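Local coordinates for succinate-semialdehyde dehydrogenase (Synechococcus sp., PDB 4ITA), which oxidises succinic semialdehyde to succinate, probably with NADP+ as electron acceptor, as a member of the aldehyde dehydrogenase family, at residues V152-H157 with V181-L186; V323-K328 with E350-A355; L389-W394 with Q406-G411. All blocks are in the same frame, centred on the assembly; numbering follows the deposited sequence.

Contact 1 lies in the cofactor-binding sheet, whereas contact 2 lies at the margin of the seven-stranded sheet in the other half of the enzyme and contact 3 includes its strand 390-394; the bound NADPH reaches both halves. K156 of contact 1 grips the phosphate on the adenosine ribose; the side chain of L389 in contact 3 comes within about 4 Å of the same cofactor. These two contacts lie on opposite sides of the chain's centre, with centres 33 Å and nearest atoms about 16 Å apart. Contact 2 sits at the surface, its centre 44 Å from that of contact 1 and 25 Å from that of contact 3, which lies toward the sheet's other border.

Contact 1. Residues V152-H157 with V181-L186; sequences VAVLKH and VFQTLL. With NDP (NADPH dihydro-nicotinamide-adenine-dinucleotide phosphate), chain C; EDO (1,2-ethanediol), chain E.
L155 and F182 slant across each other on one face of two parallel strands, F182 CZ reaching L155 CB at 3.8 Å. F182 CG is anti to the backbone N (chi1 -176°), and the ring extends from beside A153, whose CB meets F182 CD2 at 4.1 Å, to L155 on the neighbouring strand. Further along, L155 and T184 lie side by side, pointing the same way; T184 OG1 bonds to A165 O of the connecting helix. On the other face L185 CD1 packs obliquely on V154 CB at 3.8 Å, and a water links Q183 NE2 to A153 O; Q183 NE2 also bonds to K30 O of helix 24-41. Four backbone bonds stitch the strands, from A153 N to V181 O through to L185 N on L155 O at 2.7 Å. Beyond the paired part K156 turns away, bent at chi2 and chi4, and lays NZ 2.8 Å from O1X of the NADPH phosphate, with a weaker bond to the ribose-side O2B; the carbonyls of H157 and I187 hold the same ammonium. An alanine here would probably leave that phosphate without this positive partner and both carbonyls without this donor. Strand 152-156, helix 162-175 and strand 182-185 form a beta-alpha-beta crossover of the Rossmann-type cofactor-binding domain, with the phosphate-binding lysine at the strand's C-terminal end, where such folds bind dinucleotides.

Contact 2. Residues V323-K328 with E350-A355; sequences VAAGAK and EIPPGA
P352 presses its ring against the turn that ends helix 309-325, and this is the tight part of the contact. Its CG lies 3.3 Å from A325 O, while CD faces A327 N at 3.6 Å, so the ring fits against backbone rather than against long side chains. G326 leaves little room there: a CB on it would come within 3.2 Å of P352 CG, and its positive phi (131°) would also jam such an atom against the preceding carbonyl. Next to the proline, A327 CB rests on I351 CG1 at 3.9 Å; the I351 side chain also packs on I357 and L358. The helix closes in a Schellman motif at G326, from which the chain enters edge strand 328-331 of the seven-stranded sheet; K328 pairs through its backbone with T349, the residue just before E350. On the opposing segment P352 to A355 make a type II beta turn, closed by A355 N on P352 O and carrying P353 and G354 away from the helix end before A355 comes back towards it. Towards solvent the fit is looser. A water spans the backbone, donating to G326 O and to E350 O. Beyond it K328 and E350 form an exposed salt bridge, NZ to OE1 3.0 Å, the ammonium meeting the carboxylate oxygen on its syn side but 33° out of plane. K328 is bent at chi2 (-53°), whereas E350 extends beyond CG, and its OE1 also lies 3.4 Å from K328 CG.

Contact 3. Residues L389-W394 with Q406-G411; sequences LGASAW and QELDAG. With EDO (1,2-ethanediol), chain Q.
The peptide group joining L389 to G390 offers one flat face to A410, whose CB stands over it near the oxygen, 3.6 Å from L389 O. From the same side of that plane G411 N gives L389 O a weak bond, 2.8 Å long but bent to 122° at the hydrogen. The other flat group, the indole of W394, lies away from segment 406-411. Its NE1 donates to S392 OG, which sits 30° out of the ring plane and also bonds to G417 O; the ring meets F237 with the planes at about 35° and packs on helix 245-257. Between strand and loop the contact is made by methyls. A391 CB touches both A410 CB at 4.1 Å and L408 CD1 at 4.0 Å, and L408 CD1 reaches on to A393 CB at 4.4 Å. L408 CD1 thus lies against the face of the strand that carries A391 CB and A393 CB. The segments belong to the beta-alpha-beta unit of strand 390-394, helix 398-407 and strand 412-415, and L408 is the first residue beyond the helix. L389 turns the other way, to the NADPH. Small apolar groups and one weak bond join the two segments, while the carbonyls of Q406, L408 and A410 are taken by Q121, K451 and N449 of the second subunit: much of the polar bonding of segment 406-411 faces that subunit, though N383 of the same chain takes E407 O and D409 N.

Contact 1. Residues V152-H157 with V181-L186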
loop_
_atom_site.group_PDB
_atom_site.type_symbol
_atom_site.label_atom_id
_atom_site.label_comp_id
_atom_site.label_asym_id
_atom_site.label_seq_id
_atom_site.Cartn_x
_atom_site.Cartn_y
_atom_site.Cartn_z
ATOM N N VAL A 152 -10.602 7.902 12.173
ATOM C CA VAL A 152 -12.045 8.035 12.011
ATOM C C VAL A 152 -12.391 7.613 10.584
ATOM O O VAL A 152 -11.504 7.510 9.722
ATOM C CB VAL A 152 -12.566 9.449 12.335
ATOM C CG1 VAL A 152 -12.191 9.829 13.757
ATOM C CG2 VAL A 152 -12.041 10.474 11.336
ATOM N N ALA A 153 -13.666 7.333 10.334
ATOM C CA ALA A 153 -14.044 6.773 9.051
ATOM C C ALA A 153 -15.310 7.376 8.492
ATOM O O ALA A 153 -16.245 7.703 9.227
ATOM C CB ALA A 153 -14.199 5.269 9.164
ATOM N N VAL A 154 -15.324 7.525 7.175
ATOM C CA VAL A 154 -16.546 7.831 6.445
ATOM C C VAL A 154 -16.813 6.670 5.501
ATOM O O VAL A 154 -15.905 6.197 4.814
ATOM C CB VAL A 154 -16.491 9.202 5.710
ATOM C CG1 VAL A 154 -16.435 10.339 6.727
ATOM C CG2 VAL A 154 -15.295 9.278 4.747
ATOM N N LEU A 155 -18.053 6.199 5.505
ATOM C CA LEU A 155 -18.459 5.042 4.716
ATOM C C LEU A 155 -19.350 5.451 3.557
ATOM O O LEU A 155 -20.387 6.083 3.767
ATOM C CB LEU A 155 -19.238 4.068 5.593
ATOM C CG LEU A 155 -20.009 2.950 4.883
ATOM C CD1 LEU A 155 -19.087 1.954 4.189
ATOM C CD2 LEU A 155 -20.950 2.239 5.858
ATOM N N LYS A 156 -18.954 5.088 2.344
ATOM C CA LYS A 156 -19.853 5.123 1.200
ATOM C C LYS A 156 -20.222 3.680 0.905
ATOM O O LYS A 156 -19.426 2.907 0.362
ATOM C CB LYS A 156 -19.202 5.799 -0.015
ATOM C CG LYS A 156 -20.116 5.896 -1.240
ATOM C CD LYS A 156 -19.876 4.782 -2.273
ATOM C CE LYS A 156 -20.804 4.916 -3.489
ATOM N NZ LYS A 156 -22.230 4.580 -3.179
ATOM N N HIS A 157 -21.424 3.299 1.321
ATOM C CA HIS A 157 -21.910 1.948 1.101
ATOM C C HIS A 157 -22.592 1.882 -0.262
ATOM O O HIS A 157 -22.817 2.902 -0.920
ATOM C CB HIS A 157 -22.876 1.536 2.222
ATOM C CG HIS A 157 -22.756 0.099 2.627
ATOM N ND1 HIS A 157 -22.382 -0.893 1.747
ATOM C CD2 HIS A 157 -22.956 -0.508 3.822
ATOM C CE1 HIS A 157 -22.353 -2.052 2.383
ATOM N NE2 HIS A 157 -22.700 -1.847 3.642
ATOM N N VAL A 181 -16.779 10.085 14.633
ATOM C CA VAL A 181 -15.789 9.024 14.538
ATOM C C VAL A 181 -16.131 8.046 13.418
ATOM O O VAL A 181 -15.236 7.522 12.753
ATOM C CB VAL A 181 -15.596 8.330 15.906
ATOM C CG1 VAL A 181 -14.805 7.032 15.769
ATOM C CG2 VAL A 181 -14.914 9.293 16.875
ATOM N N PHE A 182 -17.418 7.791 13.216
ATOM C CA PHE A 182 -17.869 6.980 12.092
ATOM C C PHE A 182 -19.099 7.639 11.497
ATOM O O PHE A 182 -20.059 7.921 12.217
ATOM C CB PHE A 182 -18.206 5.546 12.526
ATOM C CG PHE A 182 -18.576 4.642 11.375
ATOM C CD1 PHE A 182 -19.851 4.681 10.809
ATOM C CD2 PHE A 182 -17.649 3.757 10.863
ATOM C CE1 PHE A 182 -20.182 3.851 9.737
ATOM C CE2 PHE A 182 -17.971 2.923 9.794
ATOM C CZ PHE A 182 -19.239 2.975 9.233
ATOM N N GLN A 183 -19.088 7.871 10.190
ATOM C CA GLN A 183 -20.246 8.465 9.538
ATOM C C GLN A 183 -20.566 7.755 8.248
ATOM O O GLN A 183 -19.702 7.587 7.387
ATOM C CB GLN A 183 -20.026 9.955 9.248
ATOM C CG GLN A 183 -19.885 10.833 10.490
ATOM C CD GLN A 183 -19.603 12.279 10.123
ATOM O OE1 GLN A 183 -20.512 13.116 10.060
ATOM N NE2 GLN A 183 -18.343 12.577 9.853
ATOM N N THR A 184 -21.822 7.358 8.114
ATOM C CA THR A 184 -22.349 6.846 6.862
ATOM C C THR A 184 -22.713 7.990 5.930
ATOM O O THR A 184 -23.433 8.915 6.313
ATOM C CB THR A 184 -23.573 5.988 7.143
ATOM O OG1 THR A 184 -23.123 4.753 7.709
ATOM C CG2 THR A 184 -24.375 5.711 5.868
ATOM N N LEU A 185 -22.180 7.936 4.715
ATOM C CA LEU A 185 -22.494 8.918 3.681
ATOM C C LEU A 185 -23.457 8.303 2.693
ATOM O O LEU A 185 -23.091 7.389 1.944
ATOM C CB LEU A 185 -21.227 9.371 2.947
ATOM C CG LEU A 185 -20.055 9.845 3.809
ATOM C CD1 LEU A 185 -18.897 10.270 2.919
ATOM C CD2 LEU A 185 -20.462 10.987 4.728
ATOM N N LEU A 186 -24.693 8.797 2.679
ATOM C CA LEU A 186 -25.664 8.361 1.679
ATOM C C LEU A 186 -25.370 9.110 0.390
ATOM O O LEU A 186 -25.947 10.162 0.122
ATOM C CB LEU A 186 -27.099 8.607 2.155
ATOM C CG LEU A 186 -27.536 7.772 3.365
ATOM C CD1 LEU A 186 -29.023 8.024 3.653
ATOM C CD2 LEU A 186 -27.261 6.289 3.168
HETATM P PA NDP C . -19.422 -2.447 -7.486
HETATM O O1A NDP C . -17.949 -2.245 -7.697
HETATM O O2A NDP C . -20.389 -2.112 -8.587
HETATM O O5B NDP C . -19.865 -1.608 -6.198
HETATM C C5B NDP C . -19.139 -1.665 -4.963
HETATM C C4B NDP C . -19.104 -0.294 -4.293
HETATM O O4B NDP C . -18.358 0.605 -5.119
HETATM C C3B NDP C . -20.479 0.347 -4.144
HETATM O O3B NDP C . -20.475 1.177 -2.974
HETATM C C2B NDP C . -20.578 1.221 -5.379
HETATM O O2B NDP C . -21.473 2.315 -5.233
HETATM C C1B NDP C . -19.168 1.740 -5.434
HETATM N N9A NDP C . -18.720 2.201 -6.757
HETATM C C8A NDP C . -18.999 1.676 -7.967
HETATM N N7A NDP C . -18.358 2.373 -8.936
HETATM C C5A NDP C . -17.644 3.338 -8.334
HETATM C C6A NDP C . -16.744 4.425 -8.748
HETATM N N6A NDP C . -16.468 4.610 -10.054
HETATM N N1A NDP C . -16.221 5.204 -7.782
HETATM C C2A NDP C . -16.485 5.023 -6.480
HETATM N N3A NDP C . -17.299 4.059 -6.027
HETATM C C4A NDP C . -17.885 3.214 -6.899
HETATM O O3 NDP C . -19.526 -3.998 -7.007
HETATM P PN NDP C . -20.646 -5.157 -7.210
HETATM O O1N NDP C . -21.213 -5.148 -8.612
HETATM O O2N NDP C . -21.557 -5.109 -6.015
HETATM O O5D NDP C . -19.729 -6.475 -7.080
HETATM C C5D NDP C . -19.095 -6.794 -5.849
HETATM C C4D NDP C . -17.630 -7.105 -6.095
HETATM O O4D NDP C . -16.904 -7.029 -4.859
HETATM C C3D NDP C . -17.401 -8.505 -6.627
HETATM O O3D NDP C . -16.416 -8.484 -7.666
HETATM C C2D NDP C . -16.926 -9.229 -5.382
HETATM O O2D NDP C . -16.185 -10.399 -5.733
HETATM C C1D NDP C . -16.060 -8.175 -4.724
HETATM N N1N NDP C . -15.832 -8.519 -3.314
HETATM C C2N NDP C . -14.595 -8.456 -2.793
HETATM C C3N NDP C . -14.281 -9.198 -1.654
HETATM C C7N NDP C . -12.922 -9.129 -1.025
HETATM O O7N NDP C . -12.851 -9.004 0.196
HETATM N N7N NDP C . -11.835 -9.211 -1.787
HETATM C C4N NDP C . -15.302 -10.111 -1.018
HETATM C C5N NDP C . -16.644 -9.681 -1.388
HETATM C C6N NDP C . -16.855 -8.902 -2.522
HETATM P P2B NDP C . -22.949 2.287 -5.867
HETATM O O1X NDP C . -23.484 3.634 -5.475
HETATM O O2X NDP C . -22.779 2.132 -7.360
HETATM O O3X NDP C . -23.709 1.158 -5.239
HETATM C C1 EDO E . -21.543 7.099 15.093
HETATM O O1 EDO E . -22.184 8.318 15.481
HETATM C C2 EDO E . -20.217 6.941 15.824
HETATM O O2 EDO E . -19.331 8.022 15.509
HETATM O O HOH W 1 -16.478 10.344 10.230
HETATM O O HOH W 2 -23.649 4.726 2.486
#

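Contact 2. Residues V323-K328 with E350-A355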
loop_
_atom_site.group_PDB
_atom_site.type_symbol
_atom_site.label_atom_id
_atom_site.label_comp_id
_atom_site.label_asym_id
_atom_site.label_seq_id
_atom_site.Cartn_x
_atom_site.Cartn_y
_atom_site.Cartn_z
ATOM N N VAL A 323 -23.228 -20.610 -23.635
ATOM C CA VAL A 323 -23.977 -21.700 -24.246
ATOM C C VAL A 323 -24.033 -21.557 -25.769
ATOM O O VAL A 323 -23.868 -22.539 -26.499
ATOM C CB VAL A 323 -25.381 -21.812 -23.636
ATOM C CG1 VAL A 323 -26.229 -22.825 -24.401
ATOM C CG2 VAL A 323 -25.279 -22.219 -22.181
ATOM N N ALA A 324 -24.234 -20.335 -26.247
ATOM C CA ALA A 324 -24.249 -20.077 -27.688
ATOM C C ALA A 324 -22.903 -20.427 -28.328
ATOM O O ALA A 324 -22.839 -20.841 -29.489
ATOM C CB ALA A 324 -24.628 -18.623 -27.970
ATOM N N ALA A 325 -21.829 -20.272 -27.559
ATOM C CA ALA A 325 -20.485 -20.604 -28.017
ATOM C C ALA A 325 -20.209 -22.108 -28.028
ATOM O O ALA A 325 -19.263 -22.563 -28.676
ATOM C CB ALA A 325 -19.446 -19.889 -27.172
ATOM N N GLY A 326 -21.011 -22.875 -27.295
ATOM C CA GLY A 326 -20.863 -24.319 -27.278
ATOM C C GLY A 326 -20.841 -24.969 -25.904
ATOM O O GLY A 326 -20.828 -26.190 -25.804
ATOM N N ALA A 327 -20.828 -24.168 -24.840
ATOM C CA ALA A 327 -20.857 -24.720 -23.488
ATOM C C ALA A 327 -22.146 -25.491 -23.267
ATOM O O ALA A 327 -23.184 -25.163 -23.846
ATOM C CB ALA A 327 -20.720 -23.622 -22.453
ATOM N N LYS A 328 -22.080 -26.515 -22.421
ATOM C CA LYS A 328 -23.250 -27.332 -22.119
ATOM C C LYS A 328 -23.804 -27.004 -20.741
ATOM O O LYS A 328 -23.047 -26.767 -19.803
ATOM C CB LYS A 328 -22.887 -28.813 -22.196
ATOM C CG LYS A 328 -22.355 -29.225 -23.559
ATOM C CD LYS A 328 -23.311 -28.817 -24.675
ATOM C CE LYS A 328 -22.709 -29.133 -26.029
ATOM N NZ LYS A 328 -22.013 -30.450 -25.993
ATOM N N GLU A 350 -17.863 -28.366 -20.512
ATOM C CA GLU A 350 -17.409 -28.366 -21.906
ATOM C C GLU A 350 -17.361 -26.960 -22.490
ATOM O O GLU A 350 -17.760 -26.728 -23.632
ATOM C CB GLU A 350 -18.308 -29.256 -22.774
ATOM C CG GLU A 350 -18.429 -30.686 -22.295
ATOM C CD GLU A 350 -19.410 -31.493 -23.129
ATOM O OE1 GLU A 350 -19.630 -31.128 -24.304
ATOM O OE2 GLU A 350 -19.962 -32.482 -22.604
ATOM N N ILE A 351 -16.876 -26.013 -21.698
ATOM C CA ILE A 351 -16.786 -24.638 -22.154
ATOM C C ILE A 351 -15.658 -24.521 -23.174
ATOM O O ILE A 351 -14.531 -24.913 -22.894
ATOM C CB ILE A 351 -16.558 -23.675 -20.973
ATOM C CG1 ILE A 351 -17.683 -23.839 -19.944
ATOM C CG2 ILE A 351 -16.467 -22.234 -21.469
ATOM C CD1 ILE A 351 -17.344 -23.303 -18.574
ATOM N N PRO A 352 -15.972 -24.000 -24.372
ATOM C CA PRO A 352 -14.970 -23.890 -25.439
ATOM C C PRO A 352 -13.773 -23.030 -25.053
ATOM O O PRO A 352 -13.938 -22.015 -24.378
ATOM C CB PRO A 352 -15.743 -23.210 -26.574
ATOM C CG PRO A 352 -17.172 -23.540 -26.312
ATOM C CD PRO A 352 -17.305 -23.559 -24.818
ATOM N N PRO A 353 -12.571 -23.437 -25.489
ATOM C CA PRO A 353 -11.348 -22.648 -25.320
ATOM C C PRO A 353 -11.569 -21.247 -25.872
ATOM O O PRO A 353 -12.145 -21.108 -26.949
ATOM C CB PRO A 353 -10.335 -23.391 -26.196
ATOM C CG PRO A 353 -10.830 -24.789 -26.244
ATOM C CD PRO A 353 -12.324 -24.703 -26.202
ATOM N N GLY A 354 -11.148 -20.225 -25.137
ATOM C CA GLY A 354 -11.269 -18.857 -25.613
ATOM C C GLY A 354 -12.622 -18.196 -25.410
ATOM O O GLY A 354 -12.809 -17.036 -25.789
ATOM N N ALA A 355 -13.574 -18.923 -24.832
ATOM C CA ALA A 355 -14.842 -18.315 -24.452
ATOM C C ALA A 355 -14.554 -17.242 -23.412
ATOM O O ALA A 355 -13.777 -17.471 -22.482
ATOM C CB ALA A 355 -15.791 -19.364 -23.893
HETATM O O HOH W 3 -17.984 -27.656 -26.265
#

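Contact 3. Residues L389-W394 with Q406-G411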
loop_
_atom_site.group_PDB
_atom_site.type_symbol
_atom_site.label_atom_id
_atom_site.label_comp_id
_atom_site.label_asym_id
_atom_site.label_seq_id
_atom_site.Cartn_x
_atom_site.Cartn_y
_atom_site.Cartn_z
ATOM N N LEU A 389 -7.612 -14.294 -5.916
ATOM C CA LEU A 389 -8.074 -14.046 -4.561
ATOM C C LEU A 389 -7.864 -15.274 -3.678
ATOM O O LEU A 389 -6.908 -15.330 -2.908
ATOM C CB LEU A 389 -9.529 -13.580 -4.570
ATOM C CG LEU A 389 -10.056 -13.096 -3.221
ATOM C CD1 LEU A 389 -9.132 -12.051 -2.566
ATOM C CD2 LEU A 389 -11.444 -12.540 -3.406
ATOM N N GLY A 390 -8.742 -16.265 -3.796
ATOM C CA GLY A 390 -8.582 -17.498 -3.041
ATOM C C GLY A 390 -8.426 -18.725 -3.928
ATOM O O GLY A 390 -8.574 -18.659 -5.149
ATOM N N ALA A 391 -8.106 -19.850 -3.303
ATOM C CA ALA A 391 -7.985 -21.115 -4.017
ATOM C C ALA A 391 -8.176 -22.240 -3.021
ATOM O O ALA A 391 -7.671 -22.167 -1.896
ATOM C CB ALA A 391 -6.621 -21.224 -4.691
ATOM N N SER A 392 -8.907 -23.276 -3.433
ATOM C CA SER A 392 -9.115 -24.452 -2.595
ATOM C C SER A 392 -8.681 -25.699 -3.355
ATOM O O SER A 392 -8.997 -25.842 -4.540
ATOM C CB SER A 392 -10.597 -24.543 -2.225
ATOM O OG SER A 392 -10.896 -25.703 -1.470
ATOM N N ALA A 393 -7.953 -26.594 -2.687
ATOM C CA ALA A 393 -7.496 -27.835 -3.314
ATOM C C ALA A 393 -7.662 -29.014 -2.370
ATOM O O ALA A 393 -7.419 -28.900 -1.166
ATOM C CB ALA A 393 -6.046 -27.712 -3.783
ATOM N N TRP A 394 -8.089 -30.138 -2.939
ATOM C CA TRP A 394 -8.478 -31.318 -2.175
ATOM C C TRP A 394 -7.607 -32.499 -2.567
ATOM O O TRP A 394 -7.656 -32.978 -3.698
ATOM C CB TRP A 394 -9.966 -31.612 -2.375
ATOM C CG TRP A 394 -10.792 -30.498 -1.826
ATOM C CD1 TRP A 394 -10.896 -29.231 -2.329
ATOM C CD2 TRP A 394 -11.583 -30.526 -0.638
ATOM N NE1 TRP A 394 -11.708 -28.474 -1.525
ATOM C CE2 TRP A 394 -12.150 -29.243 -0.484
ATOM C CE3 TRP A 394 -11.878 -31.515 0.307
ATOM C CZ2 TRP A 394 -12.999 -28.924 0.581
ATOM C CZ3 TRP A 394 -12.715 -31.195 1.363
ATOM C CH2 TRP A 394 -13.269 -29.913 1.489
ATOM N N GLN A 406 2.262 -23.856 -2.705
ATOM C CA GLN A 406 3.334 -23.027 -3.230
ATOM C C GLN A 406 2.981 -22.358 -4.553
ATOM O O GLN A 406 3.354 -21.207 -4.796
ATOM C CB GLN A 406 4.613 -23.860 -3.386
ATOM C CG GLN A 406 5.219 -24.285 -2.057
ATOM C CD GLN A 406 5.734 -23.112 -1.247
ATOM O OE1 GLN A 406 6.392 -22.221 -1.783
ATOM N NE2 GLN A 406 5.427 -23.099 0.048
ATOM N N GLU A 407 2.255 -23.067 -5.409
ATOM C CA GLU A 407 2.145 -22.662 -6.805
ATOM C C GLU A 407 0.812 -22.071 -7.248
ATOM O O GLU A 407 0.739 -21.493 -8.329
ATOM C CB GLU A 407 2.541 -23.819 -7.726
ATOM C CG GLU A 407 3.961 -24.309 -7.502
ATOM C CD GLU A 407 4.298 -25.539 -8.322
ATOM O OE1 GLU A 407 3.804 -25.652 -9.463
ATOM O OE2 GLU A 407 5.059 -26.389 -7.810
ATOM N N LEU A 408 -0.240 -22.208 -6.441
ATOM C CA LEU A 408 -1.492 -21.532 -6.772
ATOM C C LEU A 408 -1.316 -20.032 -6.549
ATOM O O LEU A 408 -0.896 -19.599 -5.470
ATOM C CB LEU A 408 -2.656 -22.088 -5.949
ATOM C CG LEU A 408 -3.048 -23.518 -6.326
ATOM C CD1 LEU A 408 -3.967 -24.150 -5.283
ATOM C CD2 LEU A 408 -3.691 -23.542 -7.704
ATOM N N ASP A 409 -1.617 -19.254 -7.587
ATOM C CA ASP A 409 -1.393 -17.811 -7.579
ATOM C C ASP A 409 -2.590 -17.093 -6.971
ATOM O O ASP A 409 -3.454 -16.572 -7.685
ATOM C CB ASP A 409 -1.148 -17.294 -9.005
ATOM C CG ASP A 409 0.244 -17.613 -9.529
ATOM O OD1 ASP A 409 1.150 -17.888 -8.719
ATOM O OD2 ASP A 409 0.429 -17.561 -10.766
ATOM N N ALA A 410 -2.631 -17.068 -5.647
ATOM C CA ALA A 410 -3.766 -16.514 -4.931
ATOM C C ALA A 410 -3.292 -15.949 -3.606
ATOM O O ALA A 410 -2.226 -16.323 -3.113
ATOM C CB ALA A 410 -4.814 -17.598 -4.695
ATOM N N GLY A 411 -4.092 -15.065 -3.021
ATOM C CA GLY A 411 -3.797 -14.558 -1.692
ATOM C C GLY A 411 -4.077 -15.546 -0.568
ATOM O O GLY A 411 -3.602 -15.371 0.550
HETATM C C1 EDO Q . -4.410 -13.034 2.141
HETATM O O1 EDO Q . -5.600 -13.794 1.986
HETATM C C2 EDO Q . -3.490 -13.546 3.231
HETATM O O2 EDO Q . -2.526 -12.649 3.780
#